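Local coordinates for protein ribokinase (Arabidopsis thaliana, PDB 6ILS) that catalyses the magnesium-dependent transfer of a phosphoryl group from ATP to O-5 of D-ribose, giving D-ribose 5-phosphate, at residues 57-68 and 86-97; 147-155 and 176-184. One frame throughout, in Å; residues are numbered along the deposited sequence.

Contact 1: residues 57-68 and 86-97; sequences YFVGRLGEDAHG and YVRSVNNEPTGH
T95 reaches across to the turn after strand 57-63 and serves it with both its hydroxyl and its backbone. With chi1 at -62°, OG1 lies anti to the carbonyl carbon and beside the threonine's own N. There OG1 donates to D65 OD1 over 2.7 Å, on the syn side of the carboxylate and 16° out of its plane, while accepting from G63 N at 2.8 Å. The syn lone pair of D65 OD2 takes T95 N (3.0 Å), fixing the carboxylate by both oxygens. OD1 also accepts from G68 N, so D65 N-caps helix 66-75 with the oxygen that holds the threonine. Behind the hydroxyl, T95 CB rests against H67 CB; H67 NE2 hydrogen-bonds to NE2 of H67 of the second subunit.

The strands beside this turn, 56-63 and 87-90, are the two parallel arms of a right-handed beta-alpha-beta crossover through helix 66-75, at one border of the large sheet of the PfkB kinase fold. Four backbone bonds join them, from R88 N to G60 O at one end to E64 N to V90 O at the other, and L62 contributes both its N and its O. L62 CD1 meets V87 CG1 at 3.8 Å, and L62 CD2 packs against the T95 methyl, which links the strand pair to the threonine.

Y86 closes the other end. The edge of its ring comes to Y57, CD2 to CD2 at 3.9 Å, while its CB touches V59 CG2; beyond the segments, its hydroxyl is hydrogen-bonded to the carboxylate of E131. R61 and R88 lie side by side with guanidinium planes 10° apart, R88 CB over one face of the R61 group. D129, salt-bridged to R88 and more weakly paired with R61, probably offsets the two neighbouring positive charges.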
# COMPACT_ATOMS: atom_id res chain seq x y z
N TYR B 57 18.89 -18.09 -3.11
CA TYR B 57 19.15 -16.71 -3.48
C TYR B 57 17.94 -16.14 -4.21
O TYR B 57 17.34 -16.82 -5.04
CB TYR B 57 20.38 -16.59 -4.40
CG TYR B 57 21.68 -16.79 -3.68
CD1 TYR B 57 22.09 -18.06 -3.30
CD2 TYR B 57 22.49 -15.71 -3.37
CE1 TYR B 57 23.27 -18.25 -2.63
CE2 TYR B 57 23.68 -15.90 -2.69
CZ TYR B 57 24.07 -17.17 -2.33
OH TYR B 57 25.25 -17.37 -1.65
N PHE B 58 17.61 -14.88 -3.93
CA PHE B 58 16.59 -14.19 -4.69
C PHE B 58 17.26 -13.07 -5.48
O PHE B 58 17.94 -12.23 -4.90
CB PHE B 58 15.49 -13.61 -3.76
CG PHE B 58 14.49 -12.74 -4.47
CD1 PHE B 58 13.74 -13.24 -5.53
CD2 PHE B 58 14.29 -11.43 -4.08
CE1 PHE B 58 12.82 -12.46 -6.20
CE2 PHE B 58 13.36 -10.63 -4.74
CZ PHE B 58 12.61 -11.15 -5.80
N VAL B 59 17.07 -13.10 -6.79
CA VAL B 59 17.54 -12.03 -7.67
C VAL B 59 16.35 -11.19 -8.12
O VAL B 59 15.44 -11.67 -8.81
CB VAL B 59 18.28 -12.58 -8.90
CG1 VAL B 59 18.76 -11.43 -9.80
CG2 VAL B 59 19.42 -13.47 -8.46
N GLY B 60 16.33 -9.93 -7.72
CA GLY B 60 15.16 -9.13 -7.97
C GLY B 60 15.48 -7.65 -7.82
O GLY B 60 16.58 -7.30 -7.41
N ARG B 61 14.50 -6.82 -8.14
CA ARG B 61 14.63 -5.36 -8.10
C ARG B 61 13.57 -4.75 -7.22
O ARG B 61 12.38 -5.03 -7.40
CB ARG B 61 14.52 -4.76 -9.50
CG ARG B 61 15.66 -5.14 -10.42
CD ARG B 61 16.97 -4.68 -9.82
NE ARG B 61 18.11 -4.98 -10.68
CZ ARG B 61 18.85 -6.07 -10.56
NH1 ARG B 61 18.57 -6.98 -9.63
NH2 ARG B 61 19.89 -6.26 -11.38
N LEU B 62 14.00 -3.91 -6.28
CA LEU B 62 13.11 -3.24 -5.35
C LEU B 62 13.24 -1.73 -5.49
O LEU B 62 14.26 -1.25 -5.97
CB LEU B 62 13.44 -3.63 -3.91
CG LEU B 62 13.34 -5.11 -3.57
CD1 LEU B 62 13.70 -5.31 -2.12
CD2 LEU B 62 11.92 -5.56 -3.85
N GLY B 63 12.21 -0.99 -5.08
CA GLY B 63 12.35 0.45 -4.90
C GLY B 63 12.97 0.72 -3.55
O GLY B 63 12.94 -0.13 -2.67
N GLU B 64 13.55 1.90 -3.37
CA GLU B 64 14.08 2.28 -2.07
C GLU B 64 12.93 2.93 -1.30
O GLU B 64 12.87 4.15 -1.19
CB GLU B 64 15.27 3.23 -2.20
CG GLU B 64 16.54 2.58 -2.75
CD GLU B 64 17.57 3.58 -3.28
OE1 GLU B 64 17.43 4.78 -2.97
OE2 GLU B 64 18.51 3.16 -4.00
N ASP B 65 12.01 2.10 -0.81
CA ASP B 65 10.80 2.59 -0.15
C ASP B 65 10.36 1.62 0.94
O ASP B 65 11.03 0.63 1.21
CB ASP B 65 9.67 2.80 -1.17
CG ASP B 65 9.44 1.59 -2.09
OD1 ASP B 65 9.72 0.45 -1.68
OD2 ASP B 65 8.97 1.80 -3.24
N ALA B 66 9.24 1.93 1.59
CA ALA B 66 8.78 1.13 2.72
C ALA B 66 8.35 -0.28 2.29
O ALA B 66 8.57 -1.25 3.02
CB ALA B 66 7.61 1.85 3.43
N HIS B 67 7.73 -0.39 1.12
CA HIS B 67 7.36 -1.69 0.56
C HIS B 67 8.59 -2.56 0.28
O HIS B 67 8.58 -3.78 0.50
CB HIS B 67 6.56 -1.51 -0.73
CG HIS B 67 5.16 -1.03 -0.53
ND1 HIS B 67 4.43 -0.43 -1.54
CD2 HIS B 67 4.34 -1.06 0.55
CE1 HIS B 67 3.23 -0.12 -1.08
NE2 HIS B 67 3.15 -0.50 0.18
N GLY B 68 9.65 -1.91 -0.21
CA GLY B 68 10.92 -2.57 -0.46
C GLY B 68 11.50 -3.13 0.82
O GLY B 68 12.01 -4.25 0.85
N TYR B 86 22.00 -10.38 -4.24
CA TYR B 86 21.78 -9.93 -5.60
C TYR B 86 20.47 -9.20 -5.80
O TYR B 86 20.01 -9.01 -6.93
CB TYR B 86 21.86 -11.11 -6.57
CG TYR B 86 23.22 -11.73 -6.53
CD1 TYR B 86 24.23 -11.28 -7.37
CD2 TYR B 86 23.51 -12.75 -5.65
CE1 TYR B 86 25.49 -11.84 -7.33
CE2 TYR B 86 24.76 -13.31 -5.60
CZ TYR B 86 25.75 -12.85 -6.43
OH TYR B 86 27.00 -13.42 -6.37
N VAL B 87 19.87 -8.77 -4.70
CA VAL B 87 18.75 -7.87 -4.77
C VAL B 87 19.31 -6.47 -4.94
O VAL B 87 20.24 -6.09 -4.24
CB VAL B 87 17.86 -7.93 -3.51
CG1 VAL B 87 16.75 -6.91 -3.61
CG2 VAL B 87 17.29 -9.35 -3.32
N ARG B 88 18.78 -5.72 -5.90
CA ARG B 88 19.18 -4.33 -6.07
C ARG B 88 17.97 -3.43 -5.90
O ARG B 88 16.87 -3.78 -6.31
CB ARG B 88 19.80 -4.10 -7.44
CG ARG B 88 21.14 -4.76 -7.64
CD ARG B 88 21.82 -4.25 -8.91
NE ARG B 88 23.06 -4.96 -9.18
CZ ARG B 88 23.91 -4.65 -10.16
NH1 ARG B 88 23.65 -3.62 -10.96
NH2 ARG B 88 25.02 -5.36 -10.34
N SER B 89 18.19 -2.27 -5.28
CA SER B 89 17.12 -1.29 -5.10
C SER B 89 17.42 -0.01 -5.88
O SER B 89 18.58 0.39 -6.00
CB SER B 89 16.93 -0.98 -3.61
OG SER B 89 16.72 -2.16 -2.86
N VAL B 90 16.38 0.62 -6.43
CA VAL B 90 16.54 1.85 -7.22
C VAL B 90 15.68 2.96 -6.60
O VAL B 90 14.69 2.69 -5.94
CB VAL B 90 16.13 1.65 -8.70
CG1 VAL B 90 17.04 0.63 -9.38
CG2 VAL B 90 14.66 1.23 -8.81
N ASN B 91 16.05 4.22 -6.83
CA ASN B 91 15.26 5.30 -6.23
C ASN B 91 14.33 5.98 -7.22
O ASN B 91 13.65 6.94 -6.87
CB ASN B 91 16.17 6.33 -5.56
CG ASN B 91 17.19 6.94 -6.53
OD1 ASN B 91 16.94 7.07 -7.72
ND2 ASN B 91 18.34 7.33 -5.99
N ASN B 92 14.29 5.47 -8.45
CA ASN B 92 13.45 6.06 -9.48
C ASN B 92 12.27 5.18 -9.91
O ASN B 92 11.55 5.52 -10.84
CB ASN B 92 14.30 6.42 -10.70
CG ASN B 92 14.88 5.20 -11.38
OD1 ASN B 92 14.98 4.13 -10.77
ND2 ASN B 92 15.27 5.35 -12.64
N GLU B 93 12.11 4.03 -9.25
CA GLU B 93 10.92 3.19 -9.46
C GLU B 93 10.41 2.72 -8.11
O GLU B 93 11.21 2.48 -7.21
CB GLU B 93 11.25 1.99 -10.36
CG GLU B 93 11.70 2.35 -11.77
CD GLU B 93 10.58 2.88 -12.63
OE1 GLU B 93 9.40 2.74 -12.24
OE2 GLU B 93 10.87 3.42 -13.72
N PRO B 94 9.08 2.59 -7.97
CA PRO B 94 8.53 2.04 -6.73
C PRO B 94 8.64 0.51 -6.70
O PRO B 94 8.59 -0.10 -7.77
CB PRO B 94 7.07 2.47 -6.77
CG PRO B 94 6.75 2.49 -8.24
CD PRO B 94 8.03 2.87 -8.96
N THR B 95 8.81 -0.08 -5.52
CA THR B 95 8.65 -1.53 -5.35
C THR B 95 7.30 -1.92 -5.94
O THR B 95 6.31 -1.21 -5.74
CB THR B 95 8.75 -1.94 -3.86
OG1 THR B 95 10.05 -1.59 -3.36
CG2 THR B 95 8.49 -3.44 -3.63
N GLY B 96 7.26 -3.01 -6.69
CA GLY B 96 6.01 -3.47 -7.26
C GLY B 96 4.99 -3.77 -6.18
O GLY B 96 5.32 -4.13 -5.05
N HIS B 97 3.72 -3.60 -6.51
CA HIS B 97 2.69 -3.91 -5.55
C HIS B 97 1.41 -4.32 -6.26
O HIS B 97 1.25 -4.08 -7.46
CB HIS B 97 2.45 -2.73 -4.58
CG HIS B 97 2.34 -1.39 -5.24
ND1 HIS B 97 3.43 -0.73 -5.77
CD2 HIS B 97 1.28 -0.56 -5.40
CE1 HIS B 97 3.04 0.43 -6.27
NE2 HIS B 97 1.74 0.56 -6.05
O HOH W 1 20.50 -12.71 -3.88
O HOH W 2 9.71 -4.79 -6.71
O HOH W 3 21.13 -8.47 -9.19
O HOH W 4 14.80 -1.40 -0.88
O HOH W 5 5.80 0.51 -3.67

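Contact 2: residues 147-155 and 176-184; sequences DSINIQVAK and PNELLDSID
Helix 147-155 and the short helix that starts at N177 approach most closely in backbone at I151 and L179, their CA atoms 5.2 Å apart, with A154 and S182 at 5.5 Å one turn further on. At the second of these points both residues are small: A154 CB sits 3.7 Å from S182 CB, and the serine turns its OG back to E178 O, where it donates nearly in line with the carbonyl. L179 and I151 fill the middle. With CG anti to its N (chi1 -179°), L179 sends both methyls to N150, CD1 near the backbone O and CD2 against CB, while I151 CG1 lies over L179 CB at 3.9 Å.

Toward solvent, the extended chain of E178 crosses the extended chain of K155 at about a right angle. K155 NZ and E178 OE2 form a salt bridge, modelled so short that its exact length is doubtful. I151 CD1 lies 3.7 Å from E178 OE1, so the carboxylate is flanked by a charge and a hydrocarbon.

At the start of both helices, the carboxylate of D147 crosses the ring of P176, the N-cap residue, obliquely at its CG and CD corner, D147 OD2 being 3.6 Å from P176 CG. D147 OD1 makes a salt bridge with R143. Were D147 replaced by alanine, R143 would probably lose its carboxylate mate and the proline ring the group lying against it.

The arrangement belongs to the alternating beta-alpha layers of the Rossmann-like PfkB core, where helix 147-158 connects strand 138-143 to strand 164-170. N150 ties the helix back to the first of these through Q142 O, and V153 packs on it as well; L179 and I183 rest on L166 of the second, just before the chain enters strand 185-187.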
# COMPACT_ATOMS: atom_id res chain seq x y z
N ASP B 147 10.05 -10.29 -20.17
CA ASP B 147 10.44 -11.42 -21.02
C ASP B 147 11.93 -11.40 -21.34
O ASP B 147 12.60 -12.43 -21.35
CB ASP B 147 9.64 -11.41 -22.34
CG ASP B 147 8.19 -11.83 -22.15
OD1 ASP B 147 7.89 -12.60 -21.21
OD2 ASP B 147 7.33 -11.41 -22.96
N SER B 148 12.46 -10.20 -21.58
CA SER B 148 13.85 -10.06 -22.00
C SER B 148 14.81 -10.56 -20.95
O SER B 148 15.80 -11.22 -21.26
CB SER B 148 14.18 -8.61 -22.34
OG SER B 148 15.58 -8.44 -22.38
N ILE B 149 14.52 -10.23 -19.69
CA ILE B 149 15.33 -10.66 -18.58
C ILE B 149 15.23 -12.17 -18.38
O ILE B 149 16.24 -12.84 -18.17
CB ILE B 149 14.91 -9.92 -17.28
CG1 ILE B 149 15.12 -8.41 -17.47
CG2 ILE B 149 15.69 -10.44 -16.08
CD1 ILE B 149 16.56 -8.04 -17.79
N ASN B 150 14.01 -12.71 -18.46
CA ASN B 150 13.85 -14.17 -18.34
C ASN B 150 14.63 -14.91 -19.41
O ASN B 150 15.23 -15.95 -19.15
CB ASN B 150 12.39 -14.58 -18.42
CG ASN B 150 11.67 -14.45 -17.09
OD1 ASN B 150 12.29 -14.54 -16.03
ND2 ASN B 150 10.37 -14.22 -17.15
N ILE B 151 14.61 -14.37 -20.63
CA ILE B 151 15.31 -15.02 -21.75
C ILE B 151 16.81 -15.05 -21.48
O ILE B 151 17.45 -16.09 -21.60
CB ILE B 151 14.99 -14.32 -23.08
CG1 ILE B 151 13.56 -14.67 -23.50
CG2 ILE B 151 15.98 -14.75 -24.16
CD1 ILE B 151 13.01 -13.81 -24.60
N GLN B 152 17.37 -13.93 -21.04
CA GLN B 152 18.80 -13.86 -20.77
C GLN B 152 19.23 -14.80 -19.65
O GLN B 152 20.31 -15.39 -19.71
CB GLN B 152 19.20 -12.41 -20.43
CG GLN B 152 18.99 -11.43 -21.58
CD GLN B 152 19.33 -10.00 -21.19
OE1 GLN B 152 20.44 -9.71 -20.74
NE2 GLN B 152 18.35 -9.11 -21.32
N VAL B 153 18.40 -14.93 -18.61
CA VAL B 153 18.75 -15.81 -17.50
C VAL B 153 18.73 -17.28 -17.95
O VAL B 153 19.66 -18.04 -17.69
CB VAL B 153 17.79 -15.61 -16.31
CG1 VAL B 153 17.95 -16.72 -15.28
CG2 VAL B 153 18.02 -14.25 -15.68
N ALA B 154 17.66 -17.66 -18.63
CA ALA B 154 17.49 -19.05 -19.05
C ALA B 154 18.62 -19.47 -19.98
O ALA B 154 19.20 -20.54 -19.82
CB ALA B 154 16.16 -19.22 -19.72
N LYS B 155 18.95 -18.60 -20.94
CA LYS B 155 20.03 -18.89 -21.89
C LYS B 155 21.38 -19.01 -21.18
O LYS B 155 22.20 -19.84 -21.55
CB LYS B 155 20.10 -17.81 -22.97
CG LYS B 155 18.99 -17.96 -23.99
CD LYS B 155 19.11 -16.96 -25.13
CE LYS B 155 17.94 -17.15 -26.09
NZ LYS B 155 18.07 -16.33 -27.33
N PRO B 176 7.12 -16.07 -25.22
CA PRO B 176 8.03 -16.08 -26.37
C PRO B 176 8.67 -17.44 -26.55
O PRO B 176 9.12 -18.03 -25.58
CB PRO B 176 9.08 -15.04 -26.00
CG PRO B 176 8.43 -14.17 -24.96
CD PRO B 176 7.52 -15.07 -24.21
N ASN B 177 8.73 -17.93 -27.79
CA ASN B 177 9.27 -19.26 -28.04
C ASN B 177 10.73 -19.34 -27.71
O ASN B 177 11.26 -20.41 -27.40
CB ASN B 177 9.04 -19.66 -29.49
CG ASN B 177 7.60 -19.96 -29.77
OD1 ASN B 177 7.00 -20.79 -29.09
ND2 ASN B 177 7.03 -19.28 -30.75
N GLU B 178 11.39 -18.20 -27.80
CA GLU B 178 12.78 -18.09 -27.43
C GLU B 178 12.92 -18.46 -25.96
O GLU B 178 13.91 -19.05 -25.54
CB GLU B 178 13.27 -16.67 -27.70
CG GLU B 178 14.74 -16.49 -27.53
CD GLU B 178 15.16 -15.08 -27.84
OE1 GLU B 178 14.25 -14.22 -28.01
OE2 GLU B 178 16.38 -14.82 -27.90
N LEU B 179 11.90 -18.13 -25.17
CA LEU B 179 11.94 -18.45 -23.75
C LEU B 179 11.64 -19.93 -23.53
O LEU B 179 12.39 -20.62 -22.85
CB LEU B 179 10.97 -17.56 -22.97
CG LEU B 179 10.95 -17.77 -21.44
CD1 LEU B 179 12.36 -17.72 -20.86
CD2 LEU B 179 10.03 -16.77 -20.78
N LEU B 180 10.53 -20.40 -24.11
CA LEU B 180 10.17 -21.82 -24.05
C LEU B 180 11.32 -22.74 -24.48
O LEU B 180 11.55 -23.79 -23.88
CB LEU B 180 8.93 -22.09 -24.91
CG LEU B 180 7.64 -21.39 -24.47
CD1 LEU B 180 6.52 -21.59 -25.48
CD2 LEU B 180 7.19 -21.87 -23.09
N ASP B 181 12.07 -22.34 -25.51
CA ASP B 181 13.19 -23.15 -25.99
C ASP B 181 14.37 -23.21 -25.03
O ASP B 181 15.26 -24.04 -25.20
CB ASP B 181 13.72 -22.62 -27.33
CG ASP B 181 12.94 -23.14 -28.52
OD1 ASP B 181 12.45 -24.29 -28.46
OD2 ASP B 181 12.83 -22.40 -29.52
N SER B 182 14.39 -22.33 -24.03
CA SER B 182 15.57 -22.21 -23.18
C SER B 182 15.35 -22.73 -21.75
O SER B 182 16.28 -22.77 -20.96
CB SER B 182 16.00 -20.74 -23.09
OG SER B 182 16.17 -20.19 -24.39
N ILE B 183 14.13 -23.14 -21.44
CA ILE B 183 13.83 -23.68 -20.11
C ILE B 183 13.76 -25.21 -20.16
O ILE B 183 13.75 -25.80 -21.25
CB ILE B 183 12.52 -23.11 -19.57
CG1 ILE B 183 11.35 -23.56 -20.46
CG2 ILE B 183 12.62 -21.59 -19.44
CD1 ILE B 183 10.00 -23.16 -19.97
N ASP B 184 13.73 -25.84 -18.99
CA ASP B 184 13.67 -27.30 -18.93
C ASP B 184 12.28 -27.77 -18.51
O ASP B 184 11.73 -28.73 -19.04
CB ASP B 184 14.72 -27.85 -17.96
CG ASP B 184 16.14 -27.55 -18.42
OD1 ASP B 184 16.64 -28.28 -19.30
OD2 ASP B 184 16.77 -26.61 -17.89

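In the fold
Contacts 1 and 2 follow one another along the chain and do not touch: their centres are 23 Å apart and their nearest atoms about 7 Å. Both build on the same large sheet. Contact 1 pairs its outermost strand 87-90 with 56-63, whereas contact 2 packs helices connecting the strands from 138-143 to 185-187. Their relation to the sugar differs. In contact 1 the side chain of H97 is about 8 Å from the bound ribose, and the side chain of H67 is about 3 Å from that of A13, a predicted substrate-binding residue; the same histidine reaches the dimer partner. Contact 2 lies further off, the side chain of N150 being about 13 Å from the bound ribose.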